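Local coordinates for chromosome segregation protein smc (Pyrococcus furiosus, PDB 3KTA), which hydrolyses ATP through an ABC-type ATPase head that also has adenylate kinase activity, and probably serves chromosome condensation and partitioning, at the interface of chains B and A. Coordinates in Å, arbitrary orientation; residue numbers count along the deposited sequence, not the author numbering. Chains: chain A, Chromosome segregation protein smc; chain B, Chromosome segregation protein smc.

Chains B and A are the N- and C-terminal pieces of SMC, and their contacts build one ABC-type ATPase head. Contacts 1 and 3 have C-alpha centres about 8 Å apart and share B:Ala30, B:Ile31 and A:Ile137, forming one mixed-chain sheet around B strand 28-33. Contact 4 lies about 17 Å from contact 1 and 20 Å from contact 3, where the far end of A strand 135-142 turns back. Contact 2 stands apart, about 30 Å from contact 1 and 43 Å from contact 4, between helices probably near the coiled-coil root. The two pieces are joined at the ATPase core and at what is likely the coil base.

Contact 1: the interface of chains B and A. Residues chain B 22, 24, 29-31, 39, 46; chain A 121-123, 137.
B:Thr29, B:Ala30 and B:Ile31, in the strand that leads into the P-loop (Walker A) of this ABC-type ATPase head, run parallel to A:Ile121-A:Ile123 on one flank and to A:Ile137 on the other. A:Val122 is held through both its polar backbone atoms: its N donates to B:Thr29 O at 2.9 Å, and its O accepts from B:Ile31 N at 2.8 Å. On the opposite flank A:Ile137 N gives B:Ala30 O a nearly straight bond (172° at the hydrogen). A:Ile121 lays CG1 and CD1 on the B:Phe24 ring. With CG1 anti to the carbonyl carbon (chi1 -62°), CD1 rides 3.9 Å above one face, offset toward the rim, while CG2 sits between B:Ile31 CD1, 3.6 Å away, and CE1 of the ring. An alanine here would probably strip the ring face of its CD1 cover and thin the packing at B:Ile31 CD1. From the other flank A:Ile137 pushes its CD1 among B:Ile22 CG2, B:Thr29 CG2 and the B:Phe24 rim, 3.8 Å from CE1 of the last. A:Ile123 CG2 packs on the bent aliphatic chain of the P-loop lysine B:Lys39, 3.6 Å from CE.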
loop_
_atom_site.group_PDB
_atom_site.type_symbol
_atom_site.label_atom_id
_atom_site.label_comp_id
_atom_site.label_asym_id
_atom_site.label_seq_id
_atom_site.Cartn_x
_atom_site.Cartn_y
_atom_site.Cartn_z
ATOM N N ILE B 22 0.065 12.851 -11.773
ATOM C CA ILE B 22 -0.941 11.981 -11.178
ATOM C C ILE B 22 -1.309 12.483 -9.785
ATOM O O ILE B 22 -0.519 12.337 -8.848
ATOM C CB ILE B 22 -0.432 10.535 -11.073
ATOM C CG1 ILE B 22 0.099 10.047 -12.424
ATOM C CG2 ILE B 22 -1.543 9.616 -10.522
ATOM C CD1 ILE B 22 0.666 8.633 -12.381
ATOM N N PHE B 24 -3.610 12.873 -6.204
ATOM C CA PHE B 24 -4.311 12.002 -5.267
ATOM C C PHE B 24 -5.159 12.802 -4.284
ATOM O O PHE B 24 -4.810 13.921 -3.916
ATOM C CB PHE B 24 -3.320 11.155 -4.471
ATOM C CG PHE B 24 -2.503 10.253 -5.316
ATOM C CD1 PHE B 24 -3.044 9.080 -5.820
ATOM C CD2 PHE B 24 -1.192 10.571 -5.630
ATOM C CE1 PHE B 24 -2.288 8.231 -6.628
ATOM C CE2 PHE B 24 -0.430 9.725 -6.433
ATOM C CZ PHE B 24 -0.975 8.558 -6.934
ATOM N N THR B 29 -8.259 7.463 -2.761
ATOM C CA THR B 29 -8.246 7.484 -4.222
ATOM C C THR B 29 -8.310 6.055 -4.732
ATOM O O THR B 29 -7.577 5.194 -4.260
ATOM C CB THR B 29 -6.973 8.142 -4.783
ATOM O OG1 THR B 29 -6.802 9.438 -4.184
ATOM C CG2 THR B 29 -7.069 8.279 -6.302
ATOM N N ALA B 30 -9.195 5.802 -5.691
ATOM C CA ALA B 30 -9.222 4.514 -6.361
ATOM C C ALA B 30 -8.595 4.675 -7.733
ATOM O O ALA B 30 -8.836 5.673 -8.416
ATOM C CB ALA B 30 -10.652 4.004 -6.512
ATOM N N ILE B 31 -7.815 3.676 -8.131
ATOM C CA ILE B 31 -7.187 3.637 -9.449
ATOM C C ILE B 31 -7.785 2.466 -10.212
ATOM O O ILE B 31 -7.699 1.322 -9.761
ATOM C CB ILE B 31 -5.677 3.448 -9.334
ATOM C CG1 ILE B 31 -5.070 4.637 -8.582
ATOM C CG2 ILE B 31 -5.050 3.325 -10.718
ATOM C CD1 ILE B 31 -3.598 4.448 -8.231
ATOM N N LYS B 39 -1.508 0.225 -14.169
ATOM C CA LYS B 39 -1.893 0.626 -12.808
ATOM C C LYS B 39 -0.788 0.362 -11.778
ATOM O O LYS B 39 -0.383 1.270 -11.022
ATOM C CB LYS B 39 -3.207 -0.058 -12.403
ATOM C CG LYS B 39 -4.369 0.251 -13.353
ATOM C CD LYS B 39 -5.650 -0.455 -12.889
ATOM C CE LYS B 39 -5.486 -1.975 -12.784
ATOM N NZ LYS B 39 -5.382 -2.640 -14.113
ATOM N N ILE B 46 6.082 5.046 -6.848
ATOM C CA ILE B 46 6.198 5.371 -5.430
ATOM C C ILE B 46 7.367 4.623 -4.777
ATOM O O ILE B 46 8.174 5.228 -4.076
ATOM C CB ILE B 46 4.882 5.100 -4.689
ATOM C CG1 ILE B 46 3.783 6.001 -5.262
ATOM C CG2 ILE B 46 5.073 5.286 -3.164
ATOM C CD1 ILE B 46 2.385 5.648 -4.766
ATOM N N ILE A 121 -4.486 4.752 -1.183
ATOM C CA ILE A 121 -4.448 4.693 -2.643
ATOM C C ILE A 121 -4.666 3.235 -3.010
ATOM O O ILE A 121 -3.874 2.366 -2.631
ATOM C CB ILE A 121 -3.082 5.159 -3.193
ATOM C CG1 ILE A 121 -2.840 6.621 -2.812
ATOM C CG2 ILE A 121 -3.018 4.976 -4.713
ATOM C CD1 ILE A 121 -1.370 7.020 -2.902
ATOM N N VAL A 122 -5.755 2.959 -3.723
ATOM C CA VAL A 122 -6.186 1.581 -3.902
ATOM C C VAL A 122 -6.411 1.295 -5.379
ATOM O O VAL A 122 -7.229 1.944 -6.013
ATOM C CB VAL A 122 -7.524 1.341 -3.147
ATOM C CG1 VAL A 122 -8.016 -0.094 -3.358
ATOM C CG2 VAL A 122 -7.375 1.639 -1.653
ATOM N N ILE A 123 -5.678 0.323 -5.917
ATOM C CA ILE A 123 -5.913 -0.137 -7.277
ATOM C C ILE A 123 -6.919 -1.271 -7.239
ATOM O O ILE A 123 -6.759 -2.201 -6.449
ATOM C CB ILE A 123 -4.629 -0.668 -7.898
ATOM C CG1 ILE A 123 -3.589 0.457 -8.016
ATOM C CG2 ILE A 123 -4.942 -1.284 -9.270
ATOM C CD1 ILE A 123 -2.157 -0.033 -8.240
ATOM N N ILE A 137 -8.969 7.752 -10.344
ATOM C CA ILE A 137 -7.997 7.914 -11.412
ATOM C C ILE A 137 -8.210 6.792 -12.412
ATOM O O ILE A 137 -8.286 5.628 -12.025
ATOM C CB ILE A 137 -6.555 7.800 -10.863
ATOM C CG1 ILE A 137 -6.226 8.967 -9.944
ATOM C CG2 ILE A 137 -5.530 7.716 -11.990
ATOM C CD1 ILE A 137 -4.907 8.785 -9.262
#

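Contact 2: the interface of chains B and A. Residues chain B 163, 166-167, 169; chain A 5, 8-9, 12, 16, 84.
B:Ile163 forms the apolar centre, sending its two branches to different residues of A helix 4-27. Its CG2, anti to the backbone N, comes within 3.8 Å of A:Phe9 CE1, the two side chains crossing at about a right angle. Its CD1 instead meets A:Ile16 CD1 tip to tip at 3.9 Å. One helical turn further, the B:Ile166 and A:Phe84 side chains pass alongside in opposing directions, B:Ile166 CG2 lying 3.8 Å from A:Phe84 CD2. Toward the modelled end of chain B, B:Ile169 sets CG2 against A:Val8 CG1, also 3.8 Å apart.

The more polar rim is made by B:Ser167 and A:Thr12, which touch through carbon rather than by bonding. A:Thr12 OG1 lies 3.3 Å from B:Ser167 CB, yet its hydrogen bond goes back within its own helix to A:Val8 O at 3.2 Å. B:Ser167 OG, placed between backbone N and carbonyl carbon (chi1 73°), receives a weak bond from B:Ile169 N in its own chain. An alanine in place of A:Thr12 would probably open a gap against B:Ser167 CB and leave A:Val8 O without its hydroxyl mate.

Helix 156-167 of B and helix 4-27 of A pack at a steep crossing angle, with A:Phe84 reaching in from helix 67-84. The site is probably at the root of the coiled-coil arms, which the chain pieces carry only in part.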
loop_
_atom_site.group_PDB
_atom_site.type_symbol
_atom_site.label_atom_id
_atom_site.label_comp_id
_atom_site.label_asym_id
_atom_site.label_seq_id
_atom_site.Cartn_x
_atom_site.Cartn_y
_atom_site.Cartn_z
ATOM N N ILE B 163 5.311 -5.331 15.411
ATOM C CA ILE B 163 4.758 -4.637 16.565
ATOM C C ILE B 163 5.831 -3.911 17.396
ATOM O O ILE B 163 5.603 -2.796 17.862
ATOM C CB ILE B 163 3.890 -5.575 17.409
ATOM C CG1 ILE B 163 2.794 -6.176 16.515
ATOM C CG2 ILE B 163 3.323 -4.846 18.621
ATOM C CD1 ILE B 163 2.043 -5.138 15.654
ATOM N N ILE B 166 6.198 -0.651 15.584
ATOM C CA ILE B 166 5.067 0.254 15.806
ATOM C C ILE B 166 5.095 0.875 17.207
ATOM O O ILE B 166 4.756 2.043 17.385
ATOM C CB ILE B 166 3.721 -0.475 15.561
ATOM C CG1 ILE B 166 3.669 -1.018 14.127
ATOM C CG2 ILE B 166 2.544 0.445 15.804
ATOM C CD1 ILE B 166 3.722 0.052 13.034
ATOM N N SER B 167 5.510 0.089 18.194
ATOM C CA SER B 167 5.523 0.531 19.581
ATOM C C SER B 167 6.567 1.627 19.811
ATOM O O SER B 167 6.500 2.359 20.793
ATOM C CB SER B 167 5.784 -0.655 20.513
ATOM O OG SER B 167 7.137 -1.059 20.429
ATOM N N ILE B 169 9.775 1.139 20.283
ATOM C CA ILE B 169 10.933 0.651 21.024
ATOM C C ILE B 169 12.040 0.239 20.065
ATOM O O ILE B 169 13.205 0.566 20.282
ATOM C CB ILE B 169 10.583 -0.536 21.934
ATOM C CG1 ILE B 169 10.319 -1.793 21.107
ATOM C CG2 ILE B 169 9.378 -0.208 22.810
ATOM C CD1 ILE B 169 9.751 -2.934 21.923
ATOM N N LYS A 5 10.883 -1.070 28.337
ATOM C CA LYS A 5 10.526 -1.428 26.967
ATOM C C LYS A 5 9.351 -2.403 26.953
ATOM O O LYS A 5 8.490 -2.342 26.067
ATOM C CB LYS A 5 11.726 -2.008 26.217
ATOM C CG LYS A 5 12.714 -0.949 25.749
ATOM N N VAL A 8 6.052 -0.323 27.330
ATOM C CA VAL A 8 5.646 0.322 26.085
ATOM C C VAL A 8 5.115 -0.725 25.105
ATOM O O VAL A 8 4.089 -0.514 24.453
ATOM C CB VAL A 8 6.796 1.123 25.432
ATOM C CG1 VAL A 8 6.340 1.719 24.098
ATOM C CG2 VAL A 8 7.291 2.226 26.373
ATOM N N PHE A 9 5.796 -1.864 25.015
ATOM C CA PHE A 9 5.354 -2.932 24.119
ATOM C C PHE A 9 3.963 -3.419 24.481
ATOM O O PHE A 9 3.098 -3.520 23.616
ATOM C CB PHE A 9 6.326 -4.117 24.098
ATOM C CG PHE A 9 5.888 -5.237 23.189
ATOM C CD1 PHE A 9 6.262 -5.253 21.843
ATOM C CD2 PHE A 9 5.097 -6.264 23.665
ATOM C CE1 PHE A 9 5.852 -6.281 21.003
ATOM C CE2 PHE A 9 4.678 -7.298 22.834
ATOM C CZ PHE A 9 5.053 -7.308 21.499
ATOM N N THR A 12 1.143 -1.179 23.559
ATOM C CA THR A 12 0.946 -1.214 22.120
ATOM C C THR A 12 0.287 -2.524 21.719
ATOM O O THR A 12 -0.674 -2.529 20.953
ATOM C CB THR A 12 2.274 -1.030 21.375
ATOM O OG1 THR A 12 2.792 0.279 21.665
ATOM C CG2 THR A 12 2.054 -1.174 19.880
ATOM N N ILE A 16 -3.423 -2.955 19.815
ATOM C CA ILE A 16 -3.537 -3.624 18.518
ATOM C C ILE A 16 -4.313 -4.953 18.580
ATOM O O ILE A 16 -5.094 -5.263 17.676
ATOM C CB ILE A 16 -2.144 -3.776 17.862
ATOM C CG1 ILE A 16 -1.602 -2.374 17.559
ATOM C CG2 ILE A 16 -2.239 -4.586 16.580
ATOM C CD1 ILE A 16 -0.149 -2.325 17.125
ATOM N N PHE A 84 -4.348 2.075 15.663
ATOM C CA PHE A 84 -3.488 2.466 16.775
ATOM C C PHE A 84 -2.511 3.574 16.395
ATOM O O PHE A 84 -2.282 4.510 17.171
ATOM C CB PHE A 84 -2.699 1.264 17.285
ATOM C CG PHE A 84 -1.684 1.624 18.328
ATOM C CD1 PHE A 84 -2.082 1.936 19.620
ATOM C CD2 PHE A 84 -0.340 1.679 18.005
ATOM C CE1 PHE A 84 -1.144 2.281 20.581
ATOM C CE2 PHE A 84 0.606 2.020 18.962
ATOM C CZ PHE A 84 0.196 2.321 20.249
#

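Contact 3: the interface of chains B and A. Residues chain B 30-32; chain A 124, 130, 136-137, 151, 156, 160.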
loop_
_atom_site.group_PDB
_atom_site.type_symbol
_atom_site.label_atom_id
_atom_site.label_comp_id
_atom_site.label_asym_id
_atom_site.label_seq_id
_atom_site.Cartn_x
_atom_site.Cartn_y
_atom_site.Cartn_z
ATOM N N ALA B 30 -9.195 5.802 -5.691
ATOM C CA ALA B 30 -9.222 4.514 -6.361
ATOM C C ALA B 30 -8.595 4.675 -7.733
ATOM O O ALA B 30 -8.836 5.673 -8.416
ATOM C CB ALA B 30 -10.652 4.004 -6.512
ATOM N N ILE B 31 -7.815 3.676 -8.131
ATOM C CA ILE B 31 -7.187 3.637 -9.449
ATOM C C ILE B 31 -7.785 2.466 -10.212
ATOM O O ILE B 31 -7.699 1.322 -9.761
ATOM C CB ILE B 31 -5.677 3.448 -9.334
ATOM C CG1 ILE B 31 -5.070 4.637 -8.582
ATOM C CG2 ILE B 31 -5.050 3.325 -10.718
ATOM C CD1 ILE B 31 -3.598 4.448 -8.231
ATOM N N VAL B 32 -8.419 2.763 -11.343
ATOM C CA VAL B 32 -9.075 1.738 -12.156
ATOM C C VAL B 32 -8.538 1.766 -13.585
ATOM O O VAL B 32 -7.946 2.743 -14.015
ATOM C CB VAL B 32 -10.644 1.890 -12.176
ATOM C CG1 VAL B 32 -11.218 1.832 -10.769
ATOM C CG2 VAL B 32 -11.066 3.174 -12.874
ATOM N N THR A 124 -7.961 -1.191 -8.062
ATOM C CA THR A 124 -9.060 -2.166 -7.967
ATOM C C THR A 124 -9.854 -2.288 -9.263
ATOM O O THR A 124 -9.945 -1.332 -10.038
ATOM C CB THR A 124 -10.021 -1.804 -6.813
ATOM O OG1 THR A 124 -11.055 -2.798 -6.705
ATOM C CG2 THR A 124 -10.660 -0.436 -7.043
HETATM N N MSE A 130 -14.663 0.625 -5.269
HETATM C CA MSE A 130 -14.484 1.951 -5.902
HETATM C C MSE A 130 -15.535 2.995 -5.503
HETATM O O MSE A 130 -15.257 4.196 -5.477
HETATM C CB MSE A 130 -14.453 1.798 -7.486
HETATM C CG MSE A 130 -15.757 2.261 -8.419
HETATM SE SE MSE A 130 -15.034 2.562 -10.190
HETATM C CE MSE A 130 -13.650 3.822 -9.670
ATOM N N ILE A 136 -11.236 9.335 -8.250
ATOM C CA ILE A 136 -10.987 8.171 -9.085
ATOM C C ILE A 136 -10.021 8.546 -10.203
ATOM O O ILE A 136 -10.210 9.550 -10.903
ATOM C CB ILE A 136 -12.298 7.636 -9.730
ATOM C CG1 ILE A 136 -13.360 7.406 -8.652
ATOM C CG2 ILE A 136 -12.015 6.382 -10.528
ATOM C CD1 ILE A 136 -14.797 7.353 -9.199
ATOM N N ILE A 137 -8.969 7.752 -10.344
ATOM C CA ILE A 137 -7.997 7.914 -11.412
ATOM C C ILE A 137 -8.210 6.792 -12.412
ATOM O O ILE A 137 -8.286 5.628 -12.025
ATOM C CB ILE A 137 -6.555 7.800 -10.863
ATOM C CG1 ILE A 137 -6.226 8.967 -9.944
ATOM C CG2 ILE A 137 -5.530 7.716 -11.990
ATOM C CD1 ILE A 137 -4.907 8.785 -9.262
ATOM N N LEU A 151 -11.637 10.517 -13.336
ATOM C CA LEU A 151 -12.911 9.950 -13.770
ATOM C C LEU A 151 -14.028 10.284 -12.804
ATOM O O LEU A 151 -13.837 10.271 -11.592
ATOM C CB LEU A 151 -12.828 8.419 -13.857
ATOM C CG LEU A 151 -11.940 7.759 -14.908
ATOM C CD1 LEU A 151 -11.944 6.234 -14.712
ATOM C CD2 LEU A 151 -12.385 8.135 -16.315
ATOM N N ALA A 156 -16.329 5.740 -14.534
ATOM C CA ALA A 156 -15.561 4.633 -13.970
ATOM C C ALA A 156 -16.380 3.349 -13.992
ATOM O O ALA A 156 -15.840 2.267 -14.241
ATOM C CB ALA A 156 -15.103 4.951 -12.561
ATOM N N LEU A 160 -15.444 -0.298 -15.658
ATOM C CA LEU A 160 -15.397 -1.552 -14.917
ATOM C C LEU A 160 -16.338 -2.570 -15.543
ATOM O O LEU A 160 -16.051 -3.756 -15.562
ATOM C CB LEU A 160 -15.722 -1.337 -13.428
ATOM C CG LEU A 160 -14.642 -0.635 -12.606
ATOM C CD1 LEU A 160 -14.987 -0.689 -11.128
ATOM C CD2 LEU A 160 -13.297 -1.286 -12.848
#
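B:Val32, at the threshold of the P-loop in this SMC-family ABC ATPase head, is gripped by A:Ile137 at its backbone and by A:Met130 at its side chain. The backbone bonds alternate along B strand 28-33. B:Ile31 O accepts from A:Thr124 N at 3.0 Å, just beyond A strand 119-123, and B:Val32 N then turns to the other flank and donates to A:Ile137 O at 2.9 Å. The latter is almost straight, 171° at the hydrogen, and carries on the parallel pairing in which A:Ile137 N already binds B:Ala30 O.

Apolar packing is concentrated on the two methyls of B:Val32. CG1 stands anti to the carbonyl carbon (chi1 -58°), which points it at the tip of A:Met130, a selenomethionine that crosses at about a right angle. Its CE is 3.3 Å from CG1, closer than two methyls normally sit, and the side chain, bent at chi3, looks strained, its chi1 of 106° being far from staggered. The other methyl, CG2, meets A:Leu151 CD1 at 3.7 Å, with A:Ile136 CG2 further off at 4.1 Å. A:Leu160 CD2, from A helix 153-164, approaches B:Val32 CB at 4.2 Å.

A methyl-to-carbonyl contact adds to these, B:Val32 CG1 lying 3.5 Å from A:Thr124 O.

Contact 4: the interface of chains B and A. Residues chain B 14-16, 68; chain A 144-145.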
loop_
_atom_site.group_PDB
_atom_site.type_symbol
_atom_site.label_atom_id
_atom_site.label_comp_id
_atom_site.label_asym_id
_atom_site.label_seq_id
_atom_site.Cartn_x
_atom_site.Cartn_y
_atom_site.Cartn_z
ATOM N N SER B 14 5.820 2.365 -18.280
ATOM C CA SER B 14 4.921 2.522 -19.425
ATOM C C SER B 14 4.400 3.949 -19.695
ATOM O O SER B 14 3.589 4.155 -20.607
ATOM C CB SER B 14 3.717 1.590 -19.257
ATOM O OG SER B 14 3.020 1.907 -18.055
ATOM N N TYR B 15 4.849 4.936 -18.925
ATOM C CA TYR B 15 4.215 6.261 -18.986
ATOM C C TYR B 15 4.722 7.256 -20.040
ATOM O O TYR B 15 4.185 8.368 -20.164
ATOM C CB TYR B 15 4.088 6.890 -17.584
ATOM C CG TYR B 15 2.909 6.270 -16.863
ATOM C CD1 TYR B 15 1.623 6.778 -17.023
ATOM C CD2 TYR B 15 3.072 5.133 -16.095
ATOM C CE1 TYR B 15 0.530 6.184 -16.397
ATOM C CE2 TYR B 15 1.997 4.526 -15.483
ATOM C CZ TYR B 15 0.732 5.052 -15.636
ATOM O OH TYR B 15 -0.332 4.440 -15.018
ATOM N N GLY B 16 5.704 6.826 -20.826
ATOM C CA GLY B 16 6.125 7.581 -21.992
ATOM C C GLY B 16 7.157 8.641 -21.683
ATOM O O GLY B 16 7.580 8.792 -20.536
ATOM N N PHE B 68 11.466 4.098 -19.774
ATOM C CA PHE B 68 10.511 3.937 -20.859
ATOM C C PHE B 68 11.161 3.554 -22.175
ATOM O O PHE B 68 12.057 4.240 -22.668
ATOM C CB PHE B 68 9.706 5.206 -21.069
ATOM C CG PHE B 68 8.814 5.151 -22.268
ATOM C CD1 PHE B 68 7.721 4.288 -22.298
ATOM C CD2 PHE B 68 9.062 5.956 -23.373
ATOM C CE1 PHE B 68 6.886 4.244 -23.405
ATOM C CE2 PHE B 68 8.230 5.910 -24.486
ATOM C CZ PHE B 68 7.148 5.050 -24.500
ATOM N N GLY A 144 0.994 1.406 -26.752
ATOM C CA GLY A 144 2.045 1.006 -25.829
ATOM C C GLY A 144 2.309 1.951 -24.665
ATOM O O GLY A 144 3.184 1.688 -23.851
ATOM N N VAL A 145 1.558 3.046 -24.591
ATOM C CA VAL A 145 1.804 4.078 -23.588
ATOM C C VAL A 145 0.621 4.252 -22.625
ATOM O O VAL A 145 -0.524 4.371 -23.057
ATOM C CB VAL A 145 2.115 5.432 -24.259
ATOM C CG1 VAL A 145 2.400 6.520 -23.201
ATOM C CG2 VAL A 145 3.281 5.283 -25.218
#
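The hairpin joining A strands 135-142 and 145-150 presses A:Val145 onto two loop elements of chain B: the 3-10 helix 13-15, with the following B:Gly16, and the loop carrying B:Phe68. A:Val145 supplies most of chain A's share, with 41 Å² of its surface hidden, and its two methyls diverge. CG1, anti to the backbone N (chi1 -179°), turns toward the backbone of the short helix, 3.7 Å from B:Ser14 O and 4.1 Å from B:Gly16 CA. CG2 turns the other way and touches the tip of the B:Phe68 ring, 3.9 Å from CZ, the two side chains crossing at about a right angle.

B:Phe68 is positioned from within its own chain: B:Gly16 CA sits 3.4 Å above the ring plane, over its centre. With CG anti to the backbone N (chi1 174°), the ring reaches across to cover that glycine while offering CZ to A:Val145. The backbone also takes part, as A:Val145 CA comes to 3.5 Å from B:Ser14 O. Polar atoms on the two sides stay too far apart to bond, so the contact rests on van der Waals touching, partly methyl against carbonyl, partly methyl against ring, and at 86 Å² it is small.

A:Gly144, with positive phi (83°), helps form the tight turn. The hairpin continues strand 135-142, whose A:Ile137 pairs with B strand 28-33, and its turn meets chain B about 17 Å from that pairing, measured between the C-alpha centres of contacts 1 and 4.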